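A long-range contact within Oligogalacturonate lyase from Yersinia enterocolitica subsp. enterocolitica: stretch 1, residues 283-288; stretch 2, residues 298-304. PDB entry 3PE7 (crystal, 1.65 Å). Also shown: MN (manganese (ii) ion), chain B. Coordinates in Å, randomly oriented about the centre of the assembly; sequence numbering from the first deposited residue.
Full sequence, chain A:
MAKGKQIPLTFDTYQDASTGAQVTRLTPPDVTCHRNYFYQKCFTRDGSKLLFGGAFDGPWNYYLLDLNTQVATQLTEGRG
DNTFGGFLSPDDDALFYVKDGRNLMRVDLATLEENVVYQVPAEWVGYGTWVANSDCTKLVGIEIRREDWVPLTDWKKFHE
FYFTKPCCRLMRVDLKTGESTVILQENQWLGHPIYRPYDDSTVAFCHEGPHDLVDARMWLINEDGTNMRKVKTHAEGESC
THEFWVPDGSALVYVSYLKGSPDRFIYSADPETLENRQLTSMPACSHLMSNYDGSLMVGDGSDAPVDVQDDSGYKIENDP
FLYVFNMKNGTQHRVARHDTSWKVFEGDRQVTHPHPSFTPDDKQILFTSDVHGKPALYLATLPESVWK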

# COMPACT_ATOMS: atom_id res chain seq x y z
N PRO A 283 -14.08 13.37 -3.89
CA PRO A 283 -14.82 12.38 -4.65
C PRO A 283 -14.54 10.99 -4.11
O PRO A 283 -13.50 10.76 -3.47
CB PRO A 283 -14.24 12.49 -6.08
CG PRO A 283 -13.29 13.59 -6.07
CD PRO A 283 -12.94 13.92 -4.64
N ALA A 284 -15.44 10.06 -4.37
CA ALA A 284 -15.26 8.67 -3.95
C ALA A 284 -14.03 8.09 -4.63
O ALA A 284 -13.99 7.99 -5.86
CB ALA A 284 -16.48 7.84 -4.30
N CYS A 285 -13.03 7.73 -3.82
CA CYS A 285 -11.80 7.12 -4.30
C CYS A 285 -11.57 5.78 -3.61
O CYS A 285 -12.11 5.53 -2.53
CB CYS A 285 -10.61 8.05 -4.04
SG CYS A 285 -10.60 9.55 -5.05
N SER A 286 -10.76 4.92 -4.22
CA SER A 286 -10.55 3.57 -3.72
C SER A 286 -9.39 3.49 -2.73
O SER A 286 -9.30 2.54 -1.98
CB SER A 286 -10.33 2.61 -4.89
OG SER A 286 -11.58 2.42 -5.57
N HIS A 287 -8.52 4.49 -2.78
CA HIS A 287 -7.33 4.58 -1.92
C HIS A 287 -7.03 6.06 -1.68
O HIS A 287 -7.56 6.94 -2.38
CB HIS A 287 -6.13 3.92 -2.59
CG HIS A 287 -6.41 2.53 -3.07
ND1 HIS A 287 -6.88 2.27 -4.35
CD2 HIS A 287 -6.33 1.34 -2.44
CE1 HIS A 287 -7.05 0.96 -4.48
NE2 HIS A 287 -6.73 0.38 -3.34
N LEU A 288 -6.22 6.31 -0.66
CA LEU A 288 -5.72 7.66 -0.38
C LEU A 288 -4.27 7.58 0.08
O LEU A 288 -3.89 6.67 0.83
CB LEU A 288 -6.60 8.33 0.68
CG LEU A 288 -6.40 9.83 0.94
CD1 LEU A 288 -6.67 10.67 -0.34
CD2 LEU A 288 -7.33 10.27 2.07
N VAL A 298 -3.30 12.26 -2.75
CA VAL A 298 -3.73 11.76 -4.04
C VAL A 298 -4.68 10.59 -3.86
O VAL A 298 -4.49 9.75 -2.97
CB VAL A 298 -2.50 11.39 -4.93
CG1 VAL A 298 -1.66 10.24 -4.33
CG2 VAL A 298 -2.95 11.03 -6.36
N GLY A 299 -5.72 10.54 -4.71
CA GLY A 299 -6.68 9.43 -4.65
C GLY A 299 -7.11 8.99 -6.04
O GLY A 299 -7.05 9.76 -6.99
N ASP A 300 -7.55 7.74 -6.13
CA ASP A 300 -7.96 7.16 -7.42
C ASP A 300 -9.46 7.02 -7.49
O ASP A 300 -10.06 6.26 -6.72
CB ASP A 300 -7.23 5.83 -7.73
CG ASP A 300 -7.14 4.86 -6.53
OD1 ASP A 300 -6.67 3.72 -6.76
OD2 ASP A 300 -7.47 5.21 -5.38
N GLY A 301 -10.08 7.74 -8.43
CA GLY A 301 -11.55 7.67 -8.60
C GLY A 301 -12.04 6.23 -8.64
O GLY A 301 -11.47 5.38 -9.34
N SER A 302 -13.13 5.95 -7.92
CA SER A 302 -13.57 4.57 -7.75
C SER A 302 -14.42 4.03 -8.89
O SER A 302 -15.09 4.79 -9.60
CB SER A 302 -14.39 4.44 -6.46
OG SER A 302 -13.52 4.49 -5.35
N ASP A 303 -14.40 2.70 -9.00
CA ASP A 303 -15.38 1.95 -9.77
C ASP A 303 -16.78 2.11 -9.19
O ASP A 303 -16.94 2.51 -8.03
CB ASP A 303 -15.00 0.45 -9.85
CG ASP A 303 -14.53 -0.14 -8.52
OD1 ASP A 303 -14.75 -1.37 -8.35
OD2 ASP A 303 -13.94 0.56 -7.65
N ALA A 304 -17.79 1.82 -10.01
CA ALA A 304 -19.16 1.84 -9.54
C ALA A 304 -19.41 0.67 -8.60
O ALA A 304 -19.93 0.87 -7.50
CB ALA A 304 -20.12 1.79 -10.72
MN MN B . -6.04 -1.64 -3.42
O HOH W 1 -15.07 4.32 -3.02

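A metal-binding histidine is rarely left to orient itself; a carboxylate behind the ring commonly fixes its tilt and its proton. The contact between residues 283-288 and 298-304 of this oligogalacturonate lyase is a compact example, in which two antiparallel segments are joined by a short run of backbone pairing and by side-chain bonds from Asp300 and Ser302.

Val298 opens the second stretch with its CA-to-CB bond pointing away from the partner, so it contributes through its backbone. Val298 O lies 3.5 Å from Leu288 CA in a CA-H...O contact and 3.5 Å from Leu288 CD1, the end of the leucine side chain coming nearer the second stretch.

At Gly299 there is no room for a CB with the partner as it stands. A CB in ideal position would fall 3.0 Å from Cys285 SG, a clash, and would sit tightly against His287 O at 3.3 Å. As it is, Gly299 CA comes within 3.5 Å of His287 O, another CA-H...O contact.

Asp300 has more of its surface covered by the other stretch (71 Å²) than any other residue here, and acts through both its main chain and its carboxylate. Asp300 O accepts a hydrogen bond from Ser286 N at 2.9 Å, while Cys285 CA approaches Asp300 O at 3.1 Å. The CA-to-CB bond points sideways, but the end of the side chain comes nearer the first stretch and meets the edge of the His287 ring. There His287 ND1 donates to Asp300 OD1 at 2.8 Å, close to the ring plane, with a weak second bond from His287 ND1 to Asp300 OD2 at 3.2 Å. Asp300 OD2 also takes a weak bond from His287 N at 2.9 Å, bent to 118°. With the proton on ND1, NE2 is free to bind manganese, and His287 NE2 lies 2.1 Å from MN; the other ligands come from elsewhere in the structure. Asp300 N is buried by the contact and has no partner in the model.

Gly301 pairs with Cys285 in an antiparallel non-hydrogen-bonded bridge, Gly301 CA and Cys285 CA 4.3 Å apart. As expected of such a pair, it is flanked by backbone bonds, Ser286 N to Asp300 O and Ser302 N to Ala284 O.

Ser302 supplies the second of these bonds, Ser302 N donating to Ala284 O at 3.0 Å. Its CA-to-CB bond points toward the first stretch, where Ser302 OG and Ser286 OG share a hydrogen bond of 2.8 Å. A water links Ser302 OG, at 2.8 Å, to Cys285 O, at 3.2 Å.

Beyond it the contact fades: Asp303 OD2 approaches Ser286 OG to 3.7 Å, and Ala304 is out of reach.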